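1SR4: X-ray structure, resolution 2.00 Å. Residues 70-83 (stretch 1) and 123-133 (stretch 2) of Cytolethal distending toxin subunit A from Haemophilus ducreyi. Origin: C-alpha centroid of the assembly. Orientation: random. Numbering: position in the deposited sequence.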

ATOM      1  N   LEU A  70      13.948   5.137 -14.817  1.00 10.91           N
ATOM      2  CA  LEU A  70      13.258   3.861 -14.605  1.00  9.06           C
ATOM      3  C   LEU A  70      14.134   2.659 -15.008  1.00  8.68           C
ATOM      4  O   LEU A  70      14.740   2.666 -16.080  1.00  7.35           O
ATOM      5  CB  LEU A  70      11.972   3.862 -15.443  1.00  8.55           C
ATOM      6  CG  LEU A  70      11.127   5.144 -15.388  1.00  8.57           C
ATOM      7  CD1 LEU A  70      10.086   5.140 -16.536  1.00  9.34           C
ATOM      8  CD2 LEU A  70      10.458   5.251 -14.037  1.00  5.27           C
ATOM      9  N   LEU A  71      14.222   1.644 -14.144  1.00  7.32           N
ATOM     10  CA  LEU A  71      15.006   0.461 -14.478  1.00  9.59           C
ATOM     11  C   LEU A  71      14.383  -0.110 -15.755  1.00  9.36           C
ATOM     12  O   LEU A  71      13.178  -0.365 -15.806  1.00  8.61           O
ATOM     13  CB  LEU A  71      14.916  -0.587 -13.377  1.00  9.27           C
ATOM     14  CG  LEU A  71      15.793  -1.814 -13.698  1.00 12.58           C
ATOM     15  CD1 LEU A  71      17.307  -1.435 -13.630  1.00  7.73           C
ATOM     16  CD2 LEU A  71      15.484  -2.933 -12.709  1.00  9.52           C
ATOM     17  N   THR A  72      15.199  -0.332 -16.777  1.00  8.64           N
ATOM     18  CA  THR A  72      14.649  -0.829 -18.029  1.00  8.79           C
ATOM     19  C   THR A  72      15.595  -1.667 -18.883  1.00 10.19           C
ATOM     20  O   THR A  72      16.824  -1.583 -18.773  1.00  8.19           O
ATOM     21  CB  THR A  72      14.193   0.362 -18.894  1.00  7.52           C
ATOM     22  OG1 THR A  72      13.611  -0.106 -20.105  1.00  7.90           O
ATOM     23  CG2 THR A  72      15.382   1.257 -19.225  1.00  8.17           C
ATOM     24  N   VAL A  73      14.982  -2.503 -19.709  1.00 10.82           N
ATOM     25  CA  VAL A  73      15.708  -3.296 -20.683  1.00 10.87           C
ATOM     26  C   VAL A  73      16.121  -2.239 -21.707  1.00 12.40           C
ATOM     27  O   VAL A  73      15.433  -1.222 -21.861  1.00 12.39           O
ATOM     28  CB  VAL A  73      14.751  -4.292 -21.390  1.00 13.00           C
ATOM     29  CG1 VAL A  73      15.358  -4.757 -22.740  1.00 10.78           C
ATOM     30  CG2 VAL A  73      14.455  -5.472 -20.469  1.00 10.33           C
ATOM     31  N   TRP A  74      17.264  -2.417 -22.362  1.00 11.87           N
ATOM     32  CA  TRP A  74      17.642  -1.476 -23.415  1.00 13.99           C
ATOM     33  C   TRP A  74      17.804  -2.372 -24.657  1.00 14.58           C
ATOM     34  O   TRP A  74      16.933  -2.382 -25.520  1.00 13.15           O
ATOM     35  CB  TRP A  74      18.939  -0.723 -23.095  1.00 15.52           C
ATOM     36  CG  TRP A  74      19.292   0.228 -24.185  1.00 23.04           C
ATOM     37  CD1 TRP A  74      18.554   1.300 -24.618  1.00 24.73           C
ATOM     38  CD2 TRP A  74      20.430   0.155 -25.047  1.00 26.50           C
ATOM     39  NE1 TRP A  74      19.163   1.893 -25.700  1.00 25.43           N
ATOM     40  CE2 TRP A  74      20.316   1.212 -25.985  1.00 27.37           C
ATOM     41  CE3 TRP A  74      21.535  -0.703 -25.123  1.00 28.75           C
ATOM     42  CZ2 TRP A  74      21.270   1.430 -26.987  1.00 29.32           C
ATOM     43  CZ3 TRP A  74      22.487  -0.485 -26.126  1.00 31.48           C
ATOM     44  CH2 TRP A  74      22.344   0.572 -27.041  1.00 30.17           C
ATOM     45  N   ALA A  75      18.890  -3.147 -24.725  1.00 13.70           N
ATOM     46  CA  ALA A  75      19.085  -4.074 -25.851  1.00 16.28           C
ATOM     47  C   ALA A  75      18.117  -5.214 -25.562  1.00 15.22           C
ATOM     48  O   ALA A  75      18.138  -5.804 -24.473  1.00 15.01           O
ATOM     49  CB  ALA A  75      20.536  -4.592 -25.892  1.00 14.97           C
ATOM     50  N   LEU A  76      17.271  -5.522 -26.534  1.00 14.38           N
ATOM     51  CA  LEU A  76      16.240  -6.542 -26.369  1.00 15.53           C
ATOM     52  C   LEU A  76      16.656  -7.997 -26.205  1.00 16.88           C
ATOM     53  O   LEU A  76      15.944  -8.760 -25.558  1.00 15.58           O
ATOM     54  CB  LEU A  76      15.237  -6.451 -27.526  1.00 16.87           C
ATOM     55  CG  LEU A  76      14.539  -5.107 -27.767  1.00 16.02           C
ATOM     56  CD1 LEU A  76      13.579  -5.239 -28.962  1.00 17.32           C
ATOM     57  CD2 LEU A  76      13.772  -4.682 -26.519  1.00 13.98           C
ATOM     58  N   ALA A  77      17.782  -8.399 -26.784  1.00 17.42           N
ATOM     59  CA  ALA A  77      18.196  -9.794 -26.666  1.00 18.65           C
ATOM     60  C   ALA A  77      18.460 -10.160 -25.206  1.00 18.66           C
ATOM     61  O   ALA A  77      18.934  -9.328 -24.426  1.00 16.36           O
ATOM     62  CB  ALA A  77      19.456 -10.042 -27.505  1.00 21.08           C
ATOM     63  N   LYS A  78      18.150 -11.405 -24.849  1.00 17.49           N
ATOM     64  CA  LYS A  78      18.360 -11.892 -23.490  1.00 19.54           C
ATOM     65  C   LYS A  78      19.809 -11.750 -23.037  1.00 17.50           C
ATOM     66  O   LYS A  78      20.729 -11.804 -23.844  1.00 17.07           O
ATOM     67  CB  LYS A  78      17.934 -13.362 -23.392  1.00 22.98           C
ATOM     68  CG  LYS A  78      16.440 -13.579 -23.557  1.00 26.46           C
ATOM     69  CD  LYS A  78      16.095 -15.053 -23.412  1.00 32.62           C
ATOM     70  CE  LYS A  78      16.231 -15.795 -24.726  1.00 33.72           C
ATOM     71  NZ  LYS A  78      15.103 -15.430 -25.642  1.00 36.56           N
ATOM     72  N   ARG A  79      19.986 -11.550 -21.737  1.00 16.35           N
ATOM     73  CA  ARG A  79      21.290 -11.408 -21.095  1.00 16.68           C
ATOM     74  C   ARG A  79      22.014 -10.084 -21.288  1.00 16.70           C
ATOM     75  O   ARG A  79      23.160  -9.932 -20.874  1.00 17.78           O
ATOM     76  CB  ARG A  79      22.215 -12.591 -21.447  1.00 17.77           C
ATOM     77  CG  ARG A  79      21.679 -13.925 -20.895  1.00 18.43           C
ATOM     78  CD  ARG A  79      22.712 -15.055 -20.875  1.00 23.65           C
ATOM     79  NE  ARG A  79      23.756 -14.869 -19.864  1.00 24.68           N
ATOM     80  CZ  ARG A  79      23.599 -15.084 -18.555  1.00 26.71           C
ATOM     81  NH1 ARG A  79      22.436 -15.498 -18.063  1.00 25.18           N
ATOM     82  NH2 ARG A  79      24.616 -14.886 -17.729  1.00 27.88           N
ATOM     83  N   ASN A  80      21.338  -9.110 -21.884  1.00 15.21           N
ATOM     84  CA  ASN A  80      21.943  -7.795 -22.045  1.00 13.44           C
ATOM     85  C   ASN A  80      21.714  -7.017 -20.754  1.00 12.49           C
ATOM     86  O   ASN A  80      20.782  -7.314 -19.999  1.00 10.12           O
ATOM     87  CB  ASN A  80      21.309  -7.061 -23.220  1.00 14.63           C
ATOM     88  CG  ASN A  80      21.975  -7.395 -24.527  1.00 16.51           C
ATOM     89  OD1 ASN A  80      23.108  -6.986 -24.768  1.00 18.60           O
ATOM     90  ND2 ASN A  80      21.282  -8.147 -25.374  1.00 16.52           N
ATOM     91  N   TRP A  81      22.566  -6.031 -20.511  1.00 11.80           N
ATOM     92  CA  TRP A  81      22.487  -5.216 -19.317  1.00 12.50           C
ATOM     93  C   TRP A  81      21.240  -4.338 -19.268  1.00 12.22           C
ATOM     94  O   TRP A  81      20.738  -3.873 -20.289  1.00 11.12           O
ATOM     95  CB  TRP A  81      23.688  -4.262 -19.199  1.00 11.56           C
ATOM     96  CG  TRP A  81      25.046  -4.871 -19.100  1.00 16.46           C
ATOM     97  CD1 TRP A  81      26.057  -4.772 -20.021  1.00 17.16           C
ATOM     98  CD2 TRP A  81      25.585  -5.603 -17.988  1.00 15.57           C
ATOM     99  NE1 TRP A  81      27.192  -5.393 -19.546  1.00 16.58           N
ATOM    100  CE2 TRP A  81      26.933  -5.910 -18.303  1.00 17.54           C
ATOM    101  CE3 TRP A  81      25.065  -6.029 -16.759  1.00 16.30           C
ATOM    102  CZ2 TRP A  81      27.769  -6.619 -17.427  1.00 18.68           C
ATOM    103  CZ3 TRP A  81      25.894  -6.736 -15.889  1.00 19.10           C
ATOM    104  CH2 TRP A  81      27.236  -7.022 -16.231  1.00 19.23           C
ATOM    105  N   LEU A  82      20.781  -4.105 -18.048  1.00  9.36           N
ATOM    106  CA  LEU A  82      19.651  -3.235 -17.781  1.00  9.94           C
ATOM    107  C   LEU A  82      20.273  -1.884 -17.479  1.00  8.20           C
ATOM    108  O   LEU A  82      21.409  -1.814 -17.020  1.00 10.16           O
ATOM    109  CB  LEU A  82      18.886  -3.726 -16.544  1.00  9.17           C
ATOM    110  CG  LEU A  82      17.590  -4.517 -16.720  1.00 14.86           C
ATOM    111  CD1 LEU A  82      17.659  -5.474 -17.900  1.00 12.10           C
ATOM    112  CD2 LEU A  82      17.274  -5.225 -15.419  1.00 11.05           C
ATOM    113  N   TRP A  83      19.515  -0.824 -17.724  1.00  8.04           N
ATOM    114  CA  TRP A  83      19.937   0.544 -17.469  1.00  8.15           C
ATOM    115  C   TRP A  83      18.742   1.254 -16.831  1.00  7.58           C
ATOM    116  O   TRP A  83      17.726   0.628 -16.554  1.00  9.28           O
ATOM    117  CB  TRP A  83      20.262   1.239 -18.802  1.00  9.75           C
ATOM    118  CG  TRP A  83      21.408   0.597 -19.523  1.00 12.96           C
ATOM    119  CD1 TRP A  83      21.368  -0.501 -20.330  1.00 13.21           C
ATOM    120  CD2 TRP A  83      22.788   0.965 -19.410  1.00 13.01           C
ATOM    121  NE1 TRP A  83      22.648  -0.846 -20.723  1.00 12.14           N
ATOM    122  CE2 TRP A  83      23.533   0.039 -20.170  1.00 13.28           C
ATOM    123  CE3 TRP A  83      23.465   1.992 -18.732  1.00 13.26           C
ATOM    124  CZ2 TRP A  83      24.936   0.104 -20.272  1.00 15.40           C
ATOM    125  CZ3 TRP A  83      24.860   2.057 -18.833  1.00 17.34           C
ATOM    126  CH2 TRP A  83      25.576   1.117 -19.595  1.00 14.30           C
ATOM    127  N   ALA A 123      20.583 -10.687 -11.287  1.00  9.95           N
ATOM    128  CA  ALA A 123      21.858 -10.136 -10.855  1.00 10.27           C
ATOM    129  C   ALA A 123      22.937 -10.913 -11.604  1.00 12.70           C
ATOM    130  O   ALA A 123      22.922 -12.152 -11.621  1.00 12.49           O
ATOM    131  CB  ALA A 123      22.043 -10.318  -9.347  1.00 11.22           C
ATOM    132  N   TYR A 124      23.868 -10.186 -12.213  1.00 13.11           N
ATOM    133  CA  TYR A 124      24.959 -10.800 -12.970  1.00 14.09           C
ATOM    134  C   TYR A 124      26.188  -9.891 -12.946  1.00 14.54           C
ATOM    135  O   TYR A 124      26.093  -8.696 -13.267  1.00 13.57           O
ATOM    136  CB  TYR A 124      24.535 -11.045 -14.417  1.00 15.48           C
ATOM    137  CG  TYR A 124      25.697 -11.478 -15.277  1.00 17.75           C
ATOM    138  CD1 TYR A 124      26.176 -12.786 -15.219  1.00 19.95           C
ATOM    139  CD2 TYR A 124      26.388 -10.553 -16.057  1.00 18.60           C
ATOM    140  CE1 TYR A 124      27.324 -13.160 -15.909  1.00 23.25           C
ATOM    141  CE2 TYR A 124      27.532 -10.907 -16.752  1.00 22.38           C
ATOM    142  CZ  TYR A 124      27.999 -12.215 -16.671  1.00 25.26           C
ATOM    143  OH  TYR A 124      29.150 -12.577 -17.330  1.00 28.24           O
ATOM    144  N   GLY A 125      27.342 -10.450 -12.567  1.00 14.00           N
ATOM    145  CA  GLY A 125      28.552  -9.650 -12.502  1.00 12.59           C
ATOM    146  C   GLY A 125      28.315  -8.441 -11.607  1.00 14.79           C
ATOM    147  O   GLY A 125      27.818  -8.593 -10.487  1.00 13.92           O
ATOM    148  N   ASN A 126      28.673  -7.246 -12.079  1.00 14.15           N
ATOM    149  CA  ASN A 126      28.472  -6.030 -11.294  1.00 15.28           C
ATOM    150  C   ASN A 126      27.234  -5.238 -11.703  1.00 15.21           C
ATOM    151  O   ASN A 126      27.214  -4.022 -11.549  1.00 15.73           O
ATOM    152  CB  ASN A 126      29.678  -5.099 -11.401  1.00 16.63           C
ATOM    153  CG  ASN A 126      30.942  -5.711 -10.833  1.00 16.93           C
ATOM    154  OD1 ASN A 126      30.895  -6.502  -9.896  1.00 17.37           O
ATOM    155  ND2 ASN A 126      32.080  -5.338 -11.398  1.00 18.41           N
ATOM    156  N   GLY A 127      26.210  -5.910 -12.219  1.00 15.12           N
ATOM    157  CA  GLY A 127      25.002  -5.202 -12.627  1.00 13.80           C
ATOM    158  C   GLY A 127      23.787  -6.101 -12.731  1.00 14.01           C
ATOM    159  O   GLY A 127      23.701  -7.124 -12.066  1.00 12.70           O
ATOM    160  N   LEU A 128      22.842  -5.721 -13.579  1.00 12.28           N
ATOM    161  CA  LEU A 128      21.637  -6.508 -13.761  1.00 12.12           C
ATOM    162  C   LEU A 128      21.444  -6.775 -15.243  1.00 11.65           C
ATOM    163  O   LEU A 128      21.814  -5.959 -16.063  1.00 12.53           O
ATOM    164  CB  LEU A 128      20.409  -5.735 -13.246  1.00 12.22           C
ATOM    165  CG  LEU A 128      20.316  -5.330 -11.769  1.00 10.20           C
ATOM    166  CD1 LEU A 128      19.074  -4.444 -11.580  1.00  8.42           C
ATOM    167  CD2 LEU A 128      20.240  -6.584 -10.873  1.00  7.46           C
ATOM    168  N   ILE A 129      20.859  -7.923 -15.575  1.00 12.92           N
ATOM    169  CA  ILE A 129      20.555  -8.251 -16.966  1.00 12.57           C
ATOM    170  C   ILE A 129      19.133  -8.773 -16.901  1.00 13.23           C
ATOM    171  O   ILE A 129      18.523  -8.743 -15.838  1.00 13.05           O
ATOM    172  CB  ILE A 129      21.466  -9.383 -17.513  1.00 13.00           C
ATOM    173  CG1 ILE A 129      21.228 -10.675 -16.720  1.00 13.80           C
ATOM    174  CG2 ILE A 129      22.930  -8.943 -17.475  1.00  9.73           C
ATOM    175  CD1 ILE A 129      22.009 -11.890 -17.246  1.00 15.26           C
ATOM    176  N   HIS A 130      18.589  -9.212 -18.031  1.00 13.50           N
ATOM    177  CA  HIS A 130      17.271  -9.829 -18.041  1.00 13.05           C
ATOM    178  C   HIS A 130      17.488 -11.159 -18.763  1.00 13.76           C
ATOM    179  O   HIS A 130      18.287 -11.235 -19.703  1.00 14.41           O
ATOM    180  CB  HIS A 130      16.218  -8.944 -18.749  1.00 11.11           C
ATOM    181  CG  HIS A 130      16.441  -8.760 -20.220  1.00 10.15           C
ATOM    182  ND1 HIS A 130      15.648  -9.362 -21.173  1.00  8.69           N
ATOM    183  CD2 HIS A 130      17.336  -8.005 -20.898  1.00  9.20           C
ATOM    184  CE1 HIS A 130      16.043  -8.985 -22.376  1.00  9.78           C
ATOM    185  NE2 HIS A 130      17.067  -8.162 -22.237  1.00  9.75           N
ATOM    186  N   ASP A 131      16.830 -12.217 -18.299  1.00 15.27           N
ATOM    187  CA  ASP A 131      16.972 -13.537 -18.915  1.00 15.05           C
ATOM    188  C   ASP A 131      15.738 -14.371 -18.625  1.00 17.78           C
ATOM    189  O   ASP A 131      14.846 -13.955 -17.861  1.00 16.84           O
ATOM    190  CB  ASP A 131      18.221 -14.259 -18.380  1.00 16.24           C
ATOM    191  CG  ASP A 131      18.726 -15.368 -19.324  1.00 17.76           C
ATOM    192  OD1 ASP A 131      18.182 -15.542 -20.433  1.00 15.11           O
ATOM    193  OD2 ASP A 131      19.692 -16.057 -18.954  1.00 18.84           O
ATOM    194  N   ILE A 132      15.688 -15.550 -19.236  1.00 16.14           N
ATOM    195  CA  ILE A 132      14.567 -16.454 -19.059  1.00 17.35           C
ATOM    196  C   ILE A 132      14.282 -16.655 -17.578  1.00 16.47           C
ATOM    197  O   ILE A 132      15.180 -16.908 -16.783  1.00 14.19           O
ATOM    198  CB  ILE A 132      14.862 -17.806 -19.755  1.00 19.76           C
ATOM    199  CG1 ILE A 132      14.991 -17.563 -21.266  1.00 23.05           C
ATOM    200  CG2 ILE A 132      13.731 -18.805 -19.501  1.00 21.86           C
ATOM    201  CD1 ILE A 132      15.946 -18.502 -21.962  1.00 25.20           C
ATOM    202  N   CYS A 133      13.015 -16.528 -17.218  1.00 16.70           N
ATOM    203  CA  CYS A 133      12.593 -16.675 -15.837  1.00 18.08           C
ATOM    204  C   CYS A 133      12.648 -18.104 -15.320  1.00 18.07           C
ATOM    205  O   CYS A 133      12.305 -19.052 -16.028  1.00 16.45           O
ATOM    206  CB  CYS A 133      11.165 -16.157 -15.677  1.00 18.30           C
ATOM    207  SG  CYS A 133      10.928 -14.381 -16.023  1.00 21.55           S
TER
HETATM  208  O   HOH W   1      23.021  -3.251 -14.911  1.00  9.81           O

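The contact is a loop packed on a strand, in which two backbone hydrogen bonds tie the segment from Lys78 to Leu82 to the strand beginning at Gly127, while a buried histidine, a salt bridge and aromatic packing fill the space around them; together the stretches bury 827 Å².

Two backbone bonds set the alignment. Arg79 N donates to His130 O (2.7 Å, 156° at the hydrogen), and Leu82 N donates to Leu128 O (2.9 Å, 159°). Between them the chains are close, with Trp81 CA 4.3 Å from Ile129 CA, and Ile129 CA approaches Asn80 O at 3.2 Å in a CA-H...O contact. Water 1 extends the link: its O lies 3.0 Å from Leu82 O and accepts from Leu128 N (2.8 Å).

His130 has the largest area covered by the other stretch, 129 Å². Its p rotamer carries the ring into the loop, where Val73 CG2 lies over one face, 3.9 Å from the ring centroid and 13° off the normal, and Arg79 N lies over the opposite face. At the ring edge, His130 NE2 makes a weak hydrogen bond to Ala75 O (3.4 Å); ND1 is satisfied elsewhere in the structure. A flat ring with polar edges suits this pocket of methyl group and carbonyls.

Arg79 occupies the third position of the type II turn from Ala77 to Asn80, with phi 75°. The end of its side chain comes nearer the other stretch, and Arg79 NH1 forms a salt bridge with Asp131 OD2 (2.9 Å), with Asp131 OD2 near the guanidinium plane and Ile129 CD1 over one face.

The Trp81 ring meets Tyr124 obliquely, planes at 45°, with Trp81 CH2 3.6 Å from Tyr124 CD2. Gly127 leaves room for it: an ideal CB on Gly127 would sit 3.0 Å from Trp81 CZ3. Buried Leu82 packs CD2 against Leu128 CB (3.8 Å), and Leu71 CD1 meets Leu128 CD1 (4.0 Å).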